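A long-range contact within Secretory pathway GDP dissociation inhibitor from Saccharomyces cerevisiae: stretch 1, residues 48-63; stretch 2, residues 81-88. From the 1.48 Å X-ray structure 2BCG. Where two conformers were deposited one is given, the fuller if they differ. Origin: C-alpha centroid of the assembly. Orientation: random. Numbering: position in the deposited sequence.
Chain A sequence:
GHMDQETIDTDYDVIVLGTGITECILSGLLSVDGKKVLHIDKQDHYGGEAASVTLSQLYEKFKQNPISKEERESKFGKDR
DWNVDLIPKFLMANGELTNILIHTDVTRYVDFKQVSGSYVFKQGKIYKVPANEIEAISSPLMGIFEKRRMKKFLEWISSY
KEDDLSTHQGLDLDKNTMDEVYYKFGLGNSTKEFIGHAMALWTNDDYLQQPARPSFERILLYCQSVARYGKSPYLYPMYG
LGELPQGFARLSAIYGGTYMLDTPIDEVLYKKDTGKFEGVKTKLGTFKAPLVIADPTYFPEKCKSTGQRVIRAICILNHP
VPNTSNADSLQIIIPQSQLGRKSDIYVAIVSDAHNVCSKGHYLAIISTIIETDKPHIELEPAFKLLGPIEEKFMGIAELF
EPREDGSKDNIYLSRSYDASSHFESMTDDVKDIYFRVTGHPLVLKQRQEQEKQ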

# COMPACT_ATOMS: atom_id res chain seq x y z
N GLY A 48 8.45 0.32 5.87
CA GLY A 48 9.49 1.36 6.06
C GLY A 48 8.86 2.64 6.61
O GLY A 48 7.92 2.61 7.46
N GLU A 49 9.35 3.78 6.14
CA GLU A 49 8.91 5.04 6.75
C GLU A 49 7.46 5.43 6.46
O GLU A 49 6.87 6.28 7.17
CB GLU A 49 9.86 6.17 6.35
CG GLU A 49 11.23 6.07 7.00
CD GLU A 49 11.19 6.29 8.51
OE1 GLU A 49 10.36 7.09 8.98
OE2 GLU A 49 11.99 5.65 9.22
N ALA A 50 6.86 4.82 5.44
CA ALA A 50 5.48 5.12 5.10
C ALA A 50 4.52 3.97 5.49
O ALA A 50 3.46 3.82 4.91
CB ALA A 50 5.32 5.46 3.61
N ALA A 51 4.94 3.15 6.46
CA ALA A 51 4.08 2.11 7.04
C ALA A 51 2.78 2.68 7.62
O ALA A 51 2.72 3.87 7.96
CB ALA A 51 4.84 1.40 8.17
N SER A 52 1.80 1.80 7.79
CA SER A 52 0.65 2.06 8.61
C SER A 52 0.82 1.25 9.88
O SER A 52 1.23 0.07 9.81
CB SER A 52 -0.64 1.68 7.88
OG SER A 52 -0.80 2.38 6.65
N VAL A 53 0.52 1.85 11.05
CA VAL A 53 0.79 1.16 12.31
C VAL A 53 -0.44 1.11 13.21
O VAL A 53 -1.43 1.83 13.00
CB VAL A 53 1.95 1.86 13.04
CG1 VAL A 53 3.23 1.87 12.16
CG2 VAL A 53 1.55 3.27 13.45
N THR A 54 -0.37 0.24 14.21
CA THR A 54 -1.45 0.15 15.18
C THR A 54 -1.43 1.32 16.16
O THR A 54 -0.48 2.10 16.22
CB THR A 54 -1.34 -1.14 16.03
OG1 THR A 54 -0.12 -1.10 16.80
CG2 THR A 54 -1.43 -2.37 15.16
N LEU A 55 -2.51 1.44 16.94
CA LEU A 55 -2.59 2.48 17.94
C LEU A 55 -1.55 2.30 19.03
O LEU A 55 -0.87 3.25 19.40
CB LEU A 55 -4.03 2.61 18.45
CG LEU A 55 -4.37 3.81 19.33
CD1 LEU A 55 -3.95 5.16 18.70
CD2 LEU A 55 -5.86 3.78 19.46
N SER A 56 -1.37 1.06 19.50
CA SER A 56 -0.30 0.85 20.50
C SER A 56 1.07 1.28 19.97
O SER A 56 1.85 1.95 20.69
CB SER A 56 -0.30 -0.58 21.07
OG SER A 56 -0.07 -1.52 20.04
N GLN A 57 1.35 0.98 18.69
CA GLN A 57 2.59 1.45 18.07
C GLN A 57 2.71 2.96 17.94
O GLN A 57 3.79 3.54 18.03
CB GLN A 57 2.80 0.79 16.70
CG GLN A 57 3.66 -0.40 16.80
CD GLN A 57 5.00 -0.10 17.51
OE1 GLN A 57 5.73 0.85 17.14
NE2 GLN A 57 5.30 -0.87 18.56
N LEU A 58 1.57 3.61 17.70
CA LEU A 58 1.56 5.03 17.68
C LEU A 58 2.00 5.62 19.05
O LEU A 58 2.73 6.62 19.09
CB LEU A 58 0.16 5.50 17.28
CG LEU A 58 -0.00 6.64 16.31
CD1 LEU A 58 0.80 6.50 15.02
CD2 LEU A 58 -1.48 6.81 16.04
N TYR A 59 1.51 5.04 20.15
CA TYR A 59 1.92 5.50 21.49
C TYR A 59 3.39 5.24 21.73
O TYR A 59 4.11 6.08 22.26
CB TYR A 59 1.07 4.83 22.58
CG TYR A 59 -0.26 5.53 22.83
CD1 TYR A 59 -0.35 6.58 23.76
CD2 TYR A 59 -1.41 5.18 22.10
CE1 TYR A 59 -1.57 7.25 23.96
CE2 TYR A 59 -2.62 5.84 22.30
CZ TYR A 59 -2.70 6.86 23.25
OH TYR A 59 -3.89 7.51 23.42
N GLU A 60 3.84 4.06 21.32
CA GLU A 60 5.26 3.71 21.50
C GLU A 60 6.18 4.67 20.77
O GLU A 60 7.22 5.08 21.29
CB GLU A 60 5.53 2.27 21.01
CG GLU A 60 4.94 1.21 21.91
CD GLU A 60 5.46 1.25 23.37
OE1 GLU A 60 6.67 1.49 23.59
OE2 GLU A 60 4.62 1.03 24.28
N LYS A 61 5.76 5.08 19.58
CA LYS A 61 6.57 5.94 18.74
C LYS A 61 6.55 7.41 19.14
O LYS A 61 7.58 8.11 19.00
CB LYS A 61 6.06 5.79 17.30
CG LYS A 61 7.09 5.92 16.25
CD LYS A 61 6.54 5.34 14.92
CE LYS A 61 7.61 5.40 13.84
NZ LYS A 61 7.99 6.83 13.59
N PHE A 62 5.39 7.93 19.57
CA PHE A 62 5.24 9.39 19.65
C PHE A 62 4.92 9.94 21.05
O PHE A 62 4.82 11.16 21.20
CB PHE A 62 4.16 9.88 18.67
CG PHE A 62 4.48 9.61 17.23
CD1 PHE A 62 5.49 10.33 16.57
CD2 PHE A 62 3.76 8.68 16.52
CE1 PHE A 62 5.79 10.09 15.23
CE2 PHE A 62 4.05 8.42 15.16
CZ PHE A 62 5.05 9.14 14.52
N LYS A 63 4.75 9.04 22.02
CA LYS A 63 4.40 9.42 23.41
C LYS A 63 5.47 9.01 24.41
O LYS A 63 6.25 8.09 24.17
CB LYS A 63 3.06 8.83 23.81
CG LYS A 63 1.91 9.36 22.98
CD LYS A 63 1.52 10.79 23.35
CE LYS A 63 0.38 11.31 22.48
NZ LYS A 63 0.01 12.69 22.91
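Stretch 2 (81-88) DWNVDLIP

Stretch 2 runs antiparallel to stretch 1 and lies along its first half, so that I87 sits near A50, D85 faces S52 and W82 lies by T54. Its backbone is extended through N83, V84 and D85, turns at L86, where phi/psi is -80/-28°, and becomes extended again at I87. Together the two segments bury 709 Å².

At the start of stretch 1, E49 and A50 meet the isoleucine of stretch 2. The E49 carbonyl O lies 3.3 Å from I87 CD1, and A50 CB is 4.3 Å from I87 CB. Here the two backbones are not yet paired directly; a water bridges them, accepting from I87 N at 2.9 Å and donating weakly to A50 O at 2.8 Å.

The direct backbone ladder begins at A51, whose O accepts from L86 N at 3.0 Å. S52 and D85 follow as a non-hydrogen-bonded antiparallel pair, with their CA atoms 4.1 Å apart. On their shared face of the sheet S52 OG donates a hydrogen bond to D85 OD1 at 2.7 Å. The S52 backbone also approaches stretch 2, its CA lying 3.2 Å from V84 O in a CA-H...O contact. A second water donates to N83 OD1 at 2.7 Å and, weakly, to S52 O at 3.1 Å.

V53 and V84 form the hydrogen-bonded pair of the short ladder: V53 N donates to V84 O at 2.9 Å, and V84 N donates to V53 O at 2.8 Å. Their side chains occupy the face opposite that of S52 and D85. V53 CG2 also packs 3.9 Å from L86 CD2.

At T54 the chain leaves the strand and enters a helix. T54 CB points away from stretch 2, and its OG1 caps the helix by accepting from Q57 N at 3.2 Å; its CA remains 3.7 Å from W82 O. From L55 onward, contact with stretch 2 is made by side chains. L55 CD2 sits over one face of the W82 indole, 3.9 Å from the centroid of the five-membered ring, in a CH-pi contact. One turn later, L58 CD2 reaches V84 CG1 at 3.9 Å, while L58 CD1 lies 4.3 Å from L86 CD2. The helix ends its contact at K61 and F62: K61 CE is 4.0 Å from L86 CD1, and F62 CE2 is 3.9 Å from L86 CD2, which lies at the ring edge. L86, with the largest covered area of any residue here, thus links strand and helix.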

# COMPACT_ATOMS: atom_id res chain seq x y z
N ASP A 81 -8.30 -2.79 14.68
CA ASP A 81 -9.08 -1.84 13.91
C ASP A 81 -8.28 -0.62 13.38
O ASP A 81 -8.80 0.18 12.59
CB ASP A 81 -10.22 -1.27 14.76
CG ASP A 81 -11.36 -2.26 14.97
OD1 ASP A 81 -12.37 -1.83 15.60
OD2 ASP A 81 -11.25 -3.43 14.52
N TRP A 82 -7.05 -0.47 13.85
CA TRP A 82 -6.28 0.75 13.57
C TRP A 82 -5.12 0.45 12.62
O TRP A 82 -4.31 -0.44 12.91
CB TRP A 82 -5.77 1.34 14.89
CG TRP A 82 -6.88 1.88 15.77
CD1 TRP A 82 -7.69 1.15 16.63
CD2 TRP A 82 -7.32 3.23 15.85
NE1 TRP A 82 -8.62 1.98 17.21
CE2 TRP A 82 -8.40 3.27 16.79
CE3 TRP A 82 -6.90 4.43 15.24
CZ2 TRP A 82 -9.06 4.46 17.10
CZ3 TRP A 82 -7.56 5.60 15.56
CH2 TRP A 82 -8.63 5.62 16.48
N ASN A 83 -5.05 1.21 11.53
CA ASN A 83 -3.98 1.10 10.54
C ASN A 83 -3.67 2.54 10.16
O ASN A 83 -4.25 3.10 9.23
CB ASN A 83 -4.44 0.34 9.29
CG ASN A 83 -4.82 -1.08 9.60
OD1 ASN A 83 -3.94 -1.91 9.87
ND2 ASN A 83 -6.13 -1.38 9.61
N VAL A 84 -2.80 3.16 10.94
CA VAL A 84 -2.60 4.59 10.85
C VAL A 84 -1.35 4.93 10.05
O VAL A 84 -0.25 4.56 10.47
CB VAL A 84 -2.49 5.19 12.26
CG1 VAL A 84 -2.28 6.71 12.18
CG2 VAL A 84 -3.68 4.77 13.12
N ASP A 85 -1.54 5.61 8.92
CA ASP A 85 -0.40 6.04 8.09
C ASP A 85 0.55 6.91 8.90
O ASP A 85 0.13 7.86 9.60
CB ASP A 85 -0.90 6.86 6.90
CG ASP A 85 -1.81 6.09 5.97
OD1 ASP A 85 -1.75 4.84 5.92
OD2 ASP A 85 -2.60 6.78 5.28
N LEU A 86 1.84 6.63 8.78
CA LEU A 86 2.83 7.54 9.35
C LEU A 86 3.06 8.75 8.44
O LEU A 86 3.43 9.82 8.92
CB LEU A 86 4.13 6.78 9.56
CG LEU A 86 4.09 5.61 10.59
CD1 LEU A 86 5.40 4.86 10.60
CD2 LEU A 86 3.84 6.13 11.98
N ILE A 87 2.86 8.54 7.13
CA ILE A 87 3.09 9.58 6.13
C ILE A 87 1.88 9.67 5.18
O ILE A 87 1.61 8.72 4.45
CB ILE A 87 4.40 9.33 5.31
CG1 ILE A 87 5.59 9.31 6.26
CG2 ILE A 87 4.51 10.41 4.19
CD1 ILE A 87 6.93 9.12 5.55
N PRO A 88 1.15 10.80 5.22
CA PRO A 88 -0.09 10.83 4.45
C PRO A 88 0.15 10.95 2.93
O PRO A 88 0.94 11.78 2.48
CB PRO A 88 -0.81 12.06 5.03
CG PRO A 88 0.31 12.97 5.44
CD PRO A 88 1.40 12.07 5.94
O HOH W 1 2.19 6.21 5.58
O HOH W 2 -1.40 -1.49 10.51